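Local coordinates for protein L-lactate dehydrogenase (Trichomonas vaginalis, PDB 4UUL) that interconverts pyruvate and L-lactate with NAD(H) as coenzyme and probably also acts on oxaloacetate and L-malate, at residues Y18-W23 against A247-M252; G27-D32 against C82-A87. The protein carries 1 engineered substitution. All coordinates share one frame; numbering follows the deposited sequence.

In the fold
Both contacts are buried, neighbouring and almost wholly apolar, and no hydrogen bond crosses either pair of segments. Contact 1 joins two helices across the domains, packing helix 15-25 of the NAD-binding domain on helix 242-257 of the C-terminal domain. Contact 2 stays within the NAD-binding domain, where the loop after helix 15-25 meets strand 82-85 of its parallel sheet. Aliphatic branches meet each other and a tryptophan in contact 1, whereas contact 2 brings a leucine and a cysteine sulfur to the edges of aromatic rings. The two are continuous: Met252 packs on Phe84, and Trp23 on Glu28. A second subunit comes against contact 1, but none touches contact 2.

Contact 1. Residues Y18-W23 against A247-M252; sequences YILSHW and AAIQHM
Ile249 reaches from helix 242-257 into the angle between Leu20 and Trp23 on helix 15-25. Beyond its CB, CG1 lies anti to the carbonyl carbon (chi1 -68°), and this branch heads for the other helix. There CG1 meets CD1 of Leu20 at 3.4 Å, doubtful in detail because Ile249 was modelled in two conformers. With chi2 at 170° the chain stays extended, carrying the tip onward to Trp23. The CD1 methyl of Ile249 lies 3.7 Å from Leu20 CD1 and approaches the indole obliquely, 3.4 Å from both CG and CD2 of Trp23. The same methyl touches CB and CE3 of Trp23, so its contacts run from the side chain's root to the six-membered ring. Trp23, too, was modelled in two conformers, so these spacings hold for one arrangement. Leu20 and Ile249 lie alongside each other, running in opposing senses. Behind this apolar patch, His22 ND1 donates a nearly straight bond to Tyr18 O (2.9 Å, 167° at the hydrogen), in the imidazole plane, which helps set the turn of that ring. Leu20 lies one turn beyond Ile16, which binds NADH in another structure of this protein; this chain holds no coenzyme. Around the contact, Phe84 of strand 82-85 packs on Leu20 and Ala248, helix 46-57 covers Ser21 and His22, and the Tyr18 hydroxyl is hydrogen-bonded to Glu55 on that helix and to Ala242 N of the second subunit.

Contact 2. Residues G27-D32 against C82-A87; sequences GELYGD and CAFLVA
In the Rossmann-type NAD-binding domain, Leu29 and Tyr30, in the loop that leads from helix 15-25 to strand 35-40 in the beta-alpha-beta unit begun by strand 5-10, meet Phe84 and Cys82 of strand 82-85. Gly27, at positive phi, forms a Schellman motif after helix 15-25, and the chain then turns so that Leu29 points toward the strand. Its CD2 methyl comes to the edge of the Phe84 ring, near the ring plane, 4.0 Å from CZ and 4.1 Å from CE1, the leucine reaching in from the loop and the phenylalanine from the strand. Two residues earlier on the strand, Cys82 offers its sulfur to the edge of Tyr30. SG is 5.4 Å from the centroid of the Tyr30 ring and 82° off its normal, a sulfur-aromatic contact at the rim. The closest atom there is the hydroxyl, with Tyr30 OH 3.6 Å from Cys82 SG, while CE2 lies somewhat farther away. With chi1 at 70°, SG lies between the backbone N and the carbonyl carbon of Cys82 and comes nearer to that hydroxyl than CB does. Strand 82-85 runs between strands 5-10 and 124-127; Val7 packs on Tyr30 and Phe84, Ile24 of helix 15-25 on Leu29 and Phe84, and Met252 of helix 242-257 on Cys82 and Phe84.

Contact 1. Residues Y18-W23 against A247-M252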
# COMPACT_ATOMS: atom_id res chain seq x y z
N TYR B 18 6.89 0.50 -5.69
CA TYR B 18 6.22 -0.77 -5.40
C TYR B 18 4.86 -0.49 -4.76
O TYR B 18 3.81 -1.06 -5.17
CB TYR B 18 7.09 -1.58 -4.47
CG TYR B 18 6.58 -2.95 -4.08
CD1 TYR B 18 6.60 -4.01 -4.98
CD2 TYR B 18 6.16 -3.20 -2.83
CE1 TYR B 18 6.17 -5.28 -4.62
CE2 TYR B 18 5.76 -4.45 -2.45
CZ TYR B 18 5.76 -5.48 -3.34
OH TYR B 18 5.40 -6.71 -2.89
N ILE B 19 4.85 0.32 -3.71
CA ILE B 19 3.62 0.58 -2.98
C ILE B 19 2.67 1.46 -3.82
O ILE B 19 1.46 1.26 -3.84
CB ILE B 19 3.89 1.18 -1.56
CG1 ILE B 19 4.77 0.25 -0.74
CG2 ILE B 19 2.59 1.50 -0.87
CD1 ILE B 19 5.30 0.83 0.52
N LEU B 20 3.24 2.53 -4.36
CA LEU B 20 2.45 3.46 -5.14
C LEU B 20 1.71 2.81 -6.30
O LEU B 20 0.55 3.10 -6.56
CB LEU B 20 3.38 4.57 -5.61
CG LEU B 20 2.86 5.75 -6.35
CD1 LEU B 20 1.82 6.52 -5.52
CD2 LEU B 20 4.06 6.66 -6.75
N SER B 21 2.42 1.98 -7.04
CA SER B 21 1.79 1.31 -8.16
C SER B 21 0.62 0.45 -7.72
O SER B 21 -0.43 0.52 -8.34
CB SER B 21 2.81 0.47 -8.94
OG SER B 21 3.39 -0.54 -8.13
N HIS B 22 0.79 -0.31 -6.65
CA HIS B 22 -0.33 -1.13 -6.19
C HIS B 22 -1.50 -0.29 -5.67
O HIS B 22 -2.66 -0.59 -5.93
CB HIS B 22 0.14 -2.11 -5.12
CG HIS B 22 0.85 -3.32 -5.63
ND1 HIS B 22 2.20 -3.34 -5.91
CD2 HIS B 22 0.40 -4.57 -5.92
CE1 HIS B 22 2.52 -4.54 -6.38
NE2 HIS B 22 1.45 -5.29 -6.40
N TRP B 23 -1.17 0.79 -4.99
CA TRP B 23 -2.19 1.63 -4.39
C TRP B 23 -3.01 2.27 -5.50
O TRP B 23 -4.23 2.26 -5.47
CB TRP B 23 -1.52 2.66 -3.49
CG TRP B 23 -2.37 3.16 -2.32
CD1 TRP B 23 -3.73 3.09 -2.20
CD2 TRP B 23 -1.90 3.74 -1.09
NE1 TRP B 23 -4.14 3.67 -1.02
CE2 TRP B 23 -3.04 4.05 -0.30
CE3 TRP B 23 -0.65 4.03 -0.59
CZ2 TRP B 23 -2.94 4.61 0.96
CZ3 TRP B 23 -0.55 4.60 0.67
CH2 TRP B 23 -1.69 4.89 1.42
N ALA B 247 1.33 10.45 1.21
CA ALA B 247 1.29 11.87 0.93
C ALA B 247 1.21 12.16 -0.58
O ALA B 247 0.53 13.07 -1.00
CB ALA B 247 2.53 12.54 1.51
N ALA B 248 1.96 11.39 -1.38
CA ALA B 248 1.96 11.57 -2.82
C ALA B 248 0.59 11.35 -3.45
O ALA B 248 0.12 12.14 -4.28
CB ALA B 248 3.00 10.72 -3.48
N ILE B 249 -0.02 10.24 -3.11
CA ILE B 249 -1.37 9.95 -3.58
C ILE B 249 -2.34 11.02 -3.13
O ILE B 249 -3.14 11.51 -3.92
CB ILE B 249 -1.84 8.56 -3.15
CG1 ILE B 249 -0.99 7.51 -3.90
CG2 ILE B 249 -3.35 8.33 -3.39
CD1 ILE B 249 -1.18 6.13 -3.41
N GLN B 250 -2.24 11.40 -1.86
CA GLN B 250 -3.10 12.43 -1.29
C GLN B 250 -3.00 13.76 -2.09
O GLN B 250 -3.99 14.38 -2.47
CB GLN B 250 -2.70 12.66 0.16
CG GLN B 250 -3.51 13.72 0.88
CD GLN B 250 -3.26 13.71 2.36
OE1 GLN B 250 -2.24 13.18 2.85
NE2 GLN B 250 -4.17 14.30 3.10
N HIS B 251 -1.78 14.16 -2.40
CA HIS B 251 -1.55 15.37 -3.17
C HIS B 251 -2.11 15.22 -4.57
O HIS B 251 -2.85 16.08 -5.05
CB HIS B 251 -0.03 15.63 -3.22
CG HIS B 251 0.41 16.81 -4.04
ND1 HIS B 251 1.27 17.77 -3.56
CD2 HIS B 251 0.20 17.12 -5.35
CE1 HIS B 251 1.53 18.63 -4.51
NE2 HIS B 251 0.92 18.26 -5.62
N MET B 252 -1.76 14.13 -5.26
CA MET B 252 -2.24 13.96 -6.63
C MET B 252 -3.77 13.87 -6.69
O MET B 252 -4.37 14.45 -7.60
CB MET B 252 -1.59 12.76 -7.29
CG MET B 252 -1.89 12.68 -8.80
SD MET B 252 -1.10 13.95 -9.78
CE MET B 252 0.55 13.22 -9.96

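Contact 2. Residues G27-D32 against C82-A87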
# COMPACT_ATOMS: atom_id res chain seq x y z
N GLY B 27 -7.37 1.42 -7.33
CA GLY B 27 -8.48 2.32 -7.60
C GLY B 27 -8.50 3.58 -6.76
O GLY B 27 -9.41 4.42 -6.91
N GLU B 28 -7.51 3.77 -5.89
CA GLU B 28 -7.58 4.85 -4.91
C GLU B 28 -7.38 6.24 -5.49
O GLU B 28 -7.84 7.21 -4.91
CB GLU B 28 -6.54 4.62 -3.82
CG GLU B 28 -6.24 5.84 -2.95
CD GLU B 28 -7.45 6.32 -2.16
OE1 GLU B 28 -8.44 5.53 -2.00
OE2 GLU B 28 -7.38 7.48 -1.68
N LEU B 29 -6.71 6.35 -6.63
CA LEU B 29 -6.39 7.68 -7.17
C LEU B 29 -7.51 8.17 -8.10
O LEU B 29 -7.99 9.28 -7.92
CB LEU B 29 -5.08 7.58 -7.93
CG LEU B 29 -4.61 8.89 -8.56
CD1 LEU B 29 -4.44 9.99 -7.55
CD2 LEU B 29 -3.27 8.71 -9.28
N TYR B 30 -7.91 7.36 -9.06
CA TYR B 30 -8.81 7.77 -10.15
C TYR B 30 -10.24 7.23 -9.99
O TYR B 30 -11.06 7.32 -10.90
CB TYR B 30 -8.23 7.30 -11.49
CG TYR B 30 -7.30 8.32 -12.12
CD1 TYR B 30 -7.80 9.37 -12.84
CD2 TYR B 30 -5.93 8.20 -11.99
CE1 TYR B 30 -6.96 10.28 -13.45
CE2 TYR B 30 -5.07 9.13 -12.55
CZ TYR B 30 -5.60 10.15 -13.33
OH TYR B 30 -4.75 11.03 -13.93
N GLY B 31 -10.54 6.67 -8.83
CA GLY B 31 -11.92 6.27 -8.58
C GLY B 31 -12.38 5.15 -9.49
O GLY B 31 -11.69 4.15 -9.63
N ASP B 32 -13.55 5.30 -10.10
CA ASP B 32 -14.05 4.26 -10.98
C ASP B 32 -13.30 4.13 -12.30
O ASP B 32 -13.49 3.17 -13.03
CB ASP B 32 -15.54 4.50 -11.29
CG ASP B 32 -16.43 4.30 -10.08
OD1 ASP B 32 -15.97 3.78 -9.06
OD2 ASP B 32 -17.59 4.69 -10.16
N CYS B 82 -0.68 11.97 -15.83
CA CYS B 82 0.02 12.45 -14.63
C CYS B 82 1.32 11.66 -14.39
O CYS B 82 1.52 10.59 -14.98
CB CYS B 82 -0.87 12.51 -13.38
SG CYS B 82 -1.34 10.90 -12.73
N ALA B 83 2.21 12.22 -13.57
CA ALA B 83 3.47 11.62 -13.31
C ALA B 83 3.87 11.83 -11.88
O ALA B 83 3.74 12.91 -11.30
CB ALA B 83 4.55 12.26 -14.20
N PHE B 84 4.42 10.76 -11.30
CA PHE B 84 5.05 10.77 -9.98
C PHE B 84 6.55 10.65 -10.23
O PHE B 84 7.06 9.55 -10.54
CB PHE B 84 4.53 9.61 -9.15
CG PHE B 84 3.08 9.71 -8.79
CD1 PHE B 84 2.09 9.25 -9.65
CD2 PHE B 84 2.70 10.26 -7.57
CE1 PHE B 84 0.77 9.34 -9.31
CE2 PHE B 84 1.33 10.32 -7.24
CZ PHE B 84 0.39 9.85 -8.12
N LEU B 85 7.26 11.79 -10.11
CA LEU B 85 8.71 11.81 -10.38
C LEU B 85 9.41 11.49 -9.07
O LEU B 85 9.83 12.39 -8.30
CB LEU B 85 9.14 13.14 -10.97
CG LEU B 85 8.54 13.49 -12.30
CD1 LEU B 85 9.17 14.74 -12.83
CD2 LEU B 85 8.55 12.40 -13.36
N VAL B 86 9.55 10.20 -8.81
CA VAL B 86 10.14 9.69 -7.57
C VAL B 86 11.64 9.58 -7.68
O VAL B 86 12.37 9.89 -6.74
CB VAL B 86 9.56 8.28 -7.28
CG1 VAL B 86 10.24 7.62 -6.10
CG2 VAL B 86 8.05 8.43 -7.05
N ALA B 87 12.13 9.15 -8.84
CA ALA B 87 13.56 8.92 -9.04
C ALA B 87 14.32 10.23 -8.93
O ALA B 87 13.91 11.25 -9.46
CB ALA B 87 13.83 8.28 -10.44